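Local atomic coordinates of germination protein YpeB (Bacillus megaterium QM B1551, PDB entry 5BOI), a protein that takes part in germination of Bacillus spores, here as its C-terminal PepSY-containing part, probably with an inhibitory role whose mechanism is not established. Residues A88-T93 / V117-V121; K170-K174 / C201-L205. All coordinates share one frame; numbering follows the deposited sequence. Where two conformers were deposited one is given.

Contact 1: A88-T93 / V117-V121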
ATOM      1  N   ALA A  88      -1.016  11.171 -10.472  1.00 29.44           N
ATOM      2  CA  ALA A  88      -1.286   9.750 -10.271  1.00 30.74           C
ATOM      3  C   ALA A  88      -1.428   9.486  -8.770  1.00 25.59           C
ATOM      4  O   ALA A  88      -2.287   8.717  -8.359  1.00 29.91           O
ATOM      5  CB  ALA A  88      -0.191   8.894 -10.872  1.00 26.28           C
ATOM      6  N   MET A  89      -0.571  10.137  -7.981  0.51 26.55           N
ATOM      7  CA  MET A  89      -0.577  10.028  -6.515  0.51 26.20           C
ATOM      8  C   MET A  89      -1.963  10.360  -5.976  0.51 35.12           C
ATOM      9  O   MET A  89      -2.508   9.647  -5.130  0.51 32.47           O
ATOM     10  CB  MET A  89       0.449  10.982  -5.889  0.51 23.87           C
ATOM     11  CG  MET A  89       1.904  10.696  -6.221  0.51 32.28           C
ATOM     12  SD  MET A  89       3.074  11.840  -5.448  0.51 50.30           S
ATOM     13  CE  MET A  89       4.612  11.378  -6.192  0.51 26.64           C
ATOM     14  N   ASN A  90      -2.522  11.454  -6.482  1.00 33.49           N
ATOM     15  CA  ASN A  90      -3.834  11.928  -6.037  1.00 39.99           C
ATOM     16  C   ASN A  90      -4.957  10.971  -6.390  1.00 39.70           C
ATOM     17  O   ASN A  90      -5.863  10.735  -5.576  1.00 34.36           O
ATOM     18  CB  ASN A  90      -4.128  13.309  -6.624  1.00 33.30           C
ATOM     19  CG  ASN A  90      -3.256  14.383  -6.019  1.00 52.88           C
ATOM     20  OD1 ASN A  90      -2.721  14.209  -4.921  1.00 59.27           O
ATOM     21  ND2 ASN A  90      -3.105  15.499  -6.727  1.00 57.73           N
ATOM     22  N   LYS A  91      -4.892  10.438  -7.606  1.00 37.30           N
ATOM     23  CA  LYS A  91      -5.859   9.464  -8.090  1.00 45.57           C
ATOM     24  C   LYS A  91      -5.825   8.165  -7.288  1.00 31.78           C
ATOM     25  O   LYS A  91      -6.878   7.577  -6.994  1.00 36.35           O
ATOM     26  CB  LYS A  91      -5.606   9.182  -9.563  1.00 39.69           C
ATOM     27  CG  LYS A  91      -5.912  10.391 -10.458  1.00 47.15           C
ATOM     28  CD  LYS A  91      -5.953   9.999 -11.922  1.00 51.22           C
ATOM     29  CE  LYS A  91      -6.542  11.123 -12.778  1.00 61.76           C
ATOM     30  NZ  LYS A  91      -5.754  12.385 -12.724  1.00 69.46           N
ATOM     31  N   ALA A  92      -4.620   7.754  -6.912  1.00 29.72           N
ATOM     32  CA  ALA A  92      -4.435   6.567  -6.072  1.00 33.88           C
ATOM     33  C   ALA A  92      -5.075   6.805  -4.699  1.00 33.06           C
ATOM     34  O   ALA A  92      -5.814   5.969  -4.180  1.00 31.48           O
ATOM     35  CB  ALA A  92      -2.959   6.226  -5.936  1.00 31.33           C
ATOM     36  N   THR A  93      -4.798   7.963  -4.122  1.00 28.28           N
ATOM     37  CA  THR A  93      -5.361   8.292  -2.814  1.00 37.19           C
ATOM     38  C   THR A  93      -6.899   8.288  -2.876  1.00 42.81           C
ATOM     39  O   THR A  93      -7.570   7.729  -1.998  1.00 37.94           O
ATOM     40  CB  THR A  93      -4.842   9.656  -2.333  1.00 34.52           C
ATOM     41  OG1 THR A  93      -3.399   9.606  -2.246  1.00 32.24           O
ATOM     42  CG2 THR A  93      -5.475  10.032  -0.977  1.00 36.31           C
ATOM     43  N   VAL A 117       4.000   3.859  -9.065  1.00 27.24           N
ATOM     44  CA  VAL A 117       4.013   2.782  -8.087  1.00 24.79           C
ATOM     45  C   VAL A 117       3.993   3.426  -6.708  1.00 29.99           C
ATOM     46  O   VAL A 117       4.857   4.254  -6.381  1.00 27.12           O
ATOM     47  CB  VAL A 117       5.267   1.887  -8.260  1.00 30.65           C
ATOM     48  CG1 VAL A 117       5.273   0.748  -7.250  1.00 33.08           C
ATOM     49  CG2 VAL A 117       5.316   1.352  -9.694  1.00 38.86           C
ATOM     50  N   PHE A 118       3.012   3.037  -5.909  1.00 25.90           N
ATOM     51  CA  PHE A 118       2.792   3.664  -4.613  1.00 25.58           C
ATOM     52  C   PHE A 118       2.635   2.648  -3.493  1.00 28.39           C
ATOM     53  O   PHE A 118       2.070   1.572  -3.701  1.00 31.44           O
ATOM     54  CB  PHE A 118       1.533   4.527  -4.665  1.00 26.43           C
ATOM     55  CG  PHE A 118       1.544   5.526  -5.765  1.00 27.77           C
ATOM     56  CD1 PHE A 118       2.378   6.622  -5.697  1.00 30.71           C
ATOM     57  CD2 PHE A 118       0.725   5.375  -6.872  1.00 33.81           C
ATOM     58  CE1 PHE A 118       2.400   7.551  -6.706  1.00 36.17           C
ATOM     59  CE2 PHE A 118       0.732   6.321  -7.883  1.00 33.06           C
ATOM     60  CZ  PHE A 118       1.577   7.406  -7.796  1.00 31.86           C
ATOM     61  N   THR A 119       3.138   2.993  -2.309  0.65 24.61           N
ATOM     62  CA  THR A 119       2.847   2.210  -1.107  0.65 22.77           C
ATOM     63  C   THR A 119       2.186   3.124  -0.082  0.65 23.52           C
ATOM     64  O   THR A 119       2.644   4.245   0.136  0.65 26.24           O
ATOM     65  CB  THR A 119       4.111   1.579  -0.493  0.65 23.60           C
ATOM     66  OG1 THR A 119       4.768   0.763  -1.478  0.65 29.61           O
ATOM     67  CG2 THR A 119       3.735   0.736   0.729  0.65 23.43           C
ATOM     68  N   PHE A 120       1.087   2.655   0.512  1.00 21.42           N
ATOM     69  CA  PHE A 120       0.372   3.390   1.542  1.00 24.28           C
ATOM     70  C   PHE A 120       0.453   2.562   2.808  1.00 28.36           C
ATOM     71  O   PHE A 120       0.551   1.332   2.715  1.00 30.21           O
ATOM     72  CB  PHE A 120      -1.104   3.586   1.153  1.00 26.79           C
ATOM     73  CG  PHE A 120      -1.310   4.512  -0.008  1.00 27.54           C
ATOM     74  CD1 PHE A 120      -1.094   4.077  -1.312  1.00 31.23           C
ATOM     75  CD2 PHE A 120      -1.703   5.819   0.199  1.00 32.48           C
ATOM     76  CE1 PHE A 120      -1.285   4.928  -2.394  1.00 35.67           C
ATOM     77  CE2 PHE A 120      -1.888   6.678  -0.884  1.00 32.98           C
ATOM     78  CZ  PHE A 120      -1.673   6.229  -2.177  1.00 33.32           C
ATOM     79  N   VAL A 121       0.421   3.196   3.987  1.00 25.55           N
ATOM     80  CA  VAL A 121       0.443   2.442   5.233  1.00 27.56           C
ATOM     81  C   VAL A 121      -0.661   2.890   6.189  1.00 30.73           C
ATOM     82  O   VAL A 121      -1.140   4.022   6.128  1.00 26.46           O
ATOM     83  CB  VAL A 121       1.790   2.562   5.970  1.00 23.44           C
ATOM     84  CG1 VAL A 121       2.926   1.990   5.120  1.00 28.55           C
ATOM     85  CG2 VAL A 121       2.087   4.030   6.341  1.00 23.16           C
TER
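Phe118 reaches from strand 117-121 to helix 88-93 and lays its outer ring atoms against the first turn of that segment. Its CG stands anti to the carbonyl carbon (chi1 -54°), which carries the ring across to the helix. Ala88 meets the rim of this ring: its CB lies in the ring plane, 3.8 Å from CZ of Phe118. Met89 comes obliquely to the ring, on its CE1 side. Its side chain crosses that of Phe118 at about a right angle; Met89 was modelled in two conformers, and its short approach is doubtful. One turn on from Ala88, the CB of Ala92 rests 3.9 Å from CD2 of Phe118. Two residues along the strand, Phe120 points the same way as Phe118. The methyl of Ala92 therefore touches both rings, with its CB 4.0 Å from CZ of Phe120. At the far end of the helix segment, Thr93 OG1 meets the edge of the Phe120 ring near its plane, 3.6 Å from CE2. No hydrogen bond joins the segments. The small residues Ala88 and Ala92 let the helix lie over the strand, with the two segment axes 9.5 Å apart at an angle of 45°. This is the helix-on-sheet packing of a PepSY-type domain, and the contact is mostly buried. Strand 115-123 pairs antiparallel with strands 104-112 and 134-140. Ser109 and Met106 of strand 104-112 touch Phe118 and Phe120 respectively, while Met137 and Met139 of strand 134-140 touch Ala92. Leu85 and Leu96, from the same helix, also border the two rings.

Contact 2: K170-K174 / C201-L205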
ATOM      1  N   LYS A 170      10.438  13.518  21.603  1.00 36.27           N
ATOM      2  CA  LYS A 170      10.708  13.771  20.181  1.00 42.13           C
ATOM      3  C   LYS A 170      11.882  14.732  20.020  1.00 36.54           C
ATOM      4  O   LYS A 170      12.634  14.655  19.046  1.00 35.90           O
ATOM      5  CB  LYS A 170       9.476  14.329  19.457  1.00 42.13           C
ATOM      6  CG  LYS A 170       8.935  15.600  20.059  1.00 48.42           C
ATOM      7  CD  LYS A 170       8.086  16.351  19.034  1.00 63.49           C
ATOM      8  CE  LYS A 170       6.857  16.953  19.676  1.00 66.94           C
ATOM      9  NZ  LYS A 170       5.895  15.889  20.090  1.00 71.50           N
ATOM     10  N   GLU A 171      12.041  15.633  20.986  1.00 36.25           N
ATOM     11  CA  GLU A 171      13.168  16.554  20.981  1.00 41.44           C
ATOM     12  C   GLU A 171      14.489  15.799  21.158  1.00 41.26           C
ATOM     13  O   GLU A 171      15.467  16.056  20.452  1.00 37.00           O
ATOM     14  CB  GLU A 171      12.996  17.607  22.080  1.00 45.63           C
ATOM     15  CG  GLU A 171      11.761  18.509  21.895  1.00 52.52           C
ATOM     16  CD  GLU A 171      10.434  17.831  22.244  1.00 57.41           C
ATOM     17  OE1 GLU A 171      10.436  16.806  22.954  1.00 52.96           O
ATOM     18  OE2 GLU A 171       9.377  18.324  21.793  1.00 64.53           O
ATOM     19  N   GLN A 172      14.504  14.852  22.088  1.00 35.05           N
ATOM     20  CA  GLN A 172      15.691  14.028  22.316  1.00 33.02           C
ATOM     21  C   GLN A 172      15.986  13.162  21.075  1.00 34.35           C
ATOM     22  O   GLN A 172      17.129  13.067  20.625  1.00 37.39           O
ATOM     23  CB  GLN A 172      15.495  13.165  23.570  1.00 33.42           C
ATOM     24  CG  GLN A 172      15.557  13.981  24.878  1.00 47.47           C
ATOM     25  CD  GLN A 172      14.891  13.307  26.074  1.00 51.74           C
ATOM     26  OE1 GLN A 172      14.298  12.232  25.962  1.00 41.06           O
ATOM     27  NE2 GLN A 172      15.002  13.942  27.236  1.00 52.96           N
ATOM     28  N   ALA A 173      14.942  12.565  20.508  1.00 31.89           N
ATOM     29  CA  ALA A 173      15.084  11.789  19.269  1.00 30.85           C
ATOM     30  C   ALA A 173      15.743  12.592  18.157  1.00 32.50           C
ATOM     31  O   ALA A 173      16.634  12.094  17.459  1.00 32.46           O
ATOM     32  CB  ALA A 173      13.737  11.295  18.801  1.00 31.77           C
ATOM     33  N   LYS A 174      15.299  13.833  18.004  1.00 31.53           N
ATOM     34  CA  LYS A 174      15.781  14.712  16.944  1.00 36.25           C
ATOM     35  C   LYS A 174      17.262  15.028  17.095  1.00 37.10           C
ATOM     36  O   LYS A 174      17.949  15.241  16.099  1.00 37.88           O
ATOM     37  CB  LYS A 174      14.946  16.004  16.919  1.00 37.71           C
ATOM     38  CG  LYS A 174      15.217  16.950  15.747  1.00 44.70           C
ATOM     39  CD  LYS A 174      14.125  18.024  15.637  1.00 43.91           C
ATOM     40  CE  LYS A 174      14.544  19.195  14.750  1.00 54.62           C
ATOM     41  NZ  LYS A 174      13.373  20.010  14.287  1.00 56.30           N
ATOM     42  N   CYS A 201       9.206   3.858  16.740  1.00 23.11           N
ATOM     43  CA  CYS A 201      10.224   4.840  16.341  1.00 26.04           C
ATOM     44  C   CYS A 201       9.669   6.238  16.141  1.00 25.87           C
ATOM     45  O   CYS A 201       8.503   6.407  15.804  1.00 28.99           O
ATOM     46  CB  CYS A 201      10.895   4.440  15.019  1.00 28.65           C
ATOM     47  SG  CYS A 201      11.708   2.845  14.984  1.00 32.75           S
ATOM     48  N   TYR A 202      10.514   7.251  16.289  1.00 23.35           N
ATOM     49  CA  TYR A 202      10.182   8.563  15.722  1.00 22.99           C
ATOM     50  C   TYR A 202      10.656   8.541  14.279  1.00 28.13           C
ATOM     51  O   TYR A 202      11.818   8.204  14.023  1.00 26.75           O
ATOM     52  CB  TYR A 202      10.886   9.689  16.466  1.00 25.24           C
ATOM     53  CG  TYR A 202      10.368   9.879  17.869  1.00 27.09           C
ATOM     54  CD1 TYR A 202       9.224  10.612  18.088  1.00 24.69           C
ATOM     55  CD2 TYR A 202      11.028   9.317  18.963  1.00 29.79           C
ATOM     56  CE1 TYR A 202       8.717  10.783  19.378  1.00 25.34           C
ATOM     57  CE2 TYR A 202      10.558   9.494  20.269  1.00 26.27           C
ATOM     58  CZ  TYR A 202       9.382  10.229  20.466  1.00 29.97           C
ATOM     59  OH  TYR A 202       8.871  10.417  21.745  1.00 30.90           O
ATOM     60  N   GLU A 203       9.766   8.888  13.358  1.00 21.67           N
ATOM     61  CA  GLU A 203      10.091   8.941  11.940  1.00 21.70           C
ATOM     62  C   GLU A 203      10.323  10.392  11.545  1.00 26.33           C
ATOM     63  O   GLU A 203       9.492  11.249  11.828  1.00 27.47           O
ATOM     64  CB  GLU A 203       8.955   8.339  11.107  1.00 26.74           C
ATOM     65  CG  GLU A 203       9.132   8.525   9.612  1.00 43.67           C
ATOM     66  CD  GLU A 203       7.803   8.642   8.901  1.00 49.08           C
ATOM     67  OE1 GLU A 203       6.899   7.835   9.212  1.00 35.25           O
ATOM     68  OE2 GLU A 203       7.664   9.536   8.039  1.00 62.29           O
ATOM     69  N   PHE A 204      11.446  10.671  10.898  1.00 23.17           N
ATOM     70  CA  PHE A 204      11.756  12.010  10.427  1.00 18.92           C
ATOM     71  C   PHE A 204      11.850  12.022   8.906  1.00 29.63           C
ATOM     72  O   PHE A 204      12.529  11.174   8.310  1.00 27.86           O
ATOM     73  CB  PHE A 204      13.082  12.503  11.033  1.00 29.04           C
ATOM     74  CG  PHE A 204      13.051  12.667  12.544  1.00 31.05           C
ATOM     75  CD1 PHE A 204      12.605  13.857  13.110  1.00 29.41           C
ATOM     76  CD2 PHE A 204      13.462  11.634  13.385  1.00 26.71           C
ATOM     77  CE1 PHE A 204      12.566  14.029  14.501  1.00 26.91           C
ATOM     78  CE2 PHE A 204      13.447  11.782  14.755  1.00 27.49           C
ATOM     79  CZ  PHE A 204      12.990  12.990  15.330  1.00 26.80           C
ATOM     80  N   LEU A 205      11.187  12.991   8.289  1.00 24.14           N
ATOM     81  CA  LEU A 205      11.306  13.224   6.857  1.00 30.19           C
ATOM     82  C   LEU A 205      12.103  14.508   6.680  1.00 35.84           C
ATOM     83  O   LEU A 205      11.745  15.550   7.242  1.00 35.06           O
ATOM     84  CB  LEU A 205       9.917  13.328   6.230  1.00 30.98           C
ATOM     85  CG  LEU A 205       9.666  13.396   4.725  1.00 43.31           C
ATOM     86  CD1 LEU A 205      10.440  12.337   3.998  1.00 44.62           C
ATOM     87  CD2 LEU A 205       8.174  13.203   4.497  1.00 47.76           C
TER
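Tyr202 turns one face of its ring to the backbone of Lys170, at the start of the helix. CA of Lys170 sits 3.9 Å from the ring centroid and 22° off the normal, a CH-pi contact displaced toward the rim. CB of Lys170 lies beside it, 3.6 Å from CE1 of Tyr202. Beyond CB the lysine chain bends and carries its amino group off from the strand. Ala173 comes obliquely from the same side of the ring plane as CA of Lys170, its CB 3.4 Å from CD2 of Tyr202. That methyl also lies in the plane of the Phe204 ring, at its edge, 3.9 Å from CZ. Tyr202 and Phe204, two apart on the strand, share one small residue of the helix. The short helix crosses the strand at 60° between segment axes and lies against strand 198-208 and its antiparallel neighbour 182-192. This helix-on-sheet layer belongs to the C-terminal PepSY-clan unit, after the PepSY1 and PepSY2 region. Lys174 crosses Phe204 at about a right angle. With CG anti to the backbone N (chi1 -173°), its chain runs out extended, and CB stays 3.9 Å from CE1 of Phe204. The backbone N of Lys174 is 3.6 Å from CZ of Phe204, but it is bonded to Lys170 O. The hydroxyl of Tyr202 bonds to the backbone O of Ile168, just ahead of the helix. A leucine in place of Tyr202 would probably leave that carbonyl without its mate and the start of the helix without a ring face to lie on. Glu186 and Leu188 of strand 182-192 border Tyr202.

In the fold
The modelled chain starts with helix 12-22 and strands 30-35 to 69-74, ahead of either contact. Contact 1 then closes a loop of 23 residues, which holds the rest of helix 85-98 and strand 104-112. It joins that helix to strand 115-123. The chain continues through strands 134-140 and 146-150 and helix 152-156 before contact 2 opens. Contact 2 closes 26 residues that include strand 182-192, and ties helix 170-175 to strand 198-208. The contacts follow in series, neither nested nor crossed. Their centres are about 25 Å apart; contact 1 belongs to the PepSY1 and PepSY2 region, contact 2 to the C-terminal PepSY region. Strand 129-130 pairs with both 115-123 and 182-192, linking the two regions.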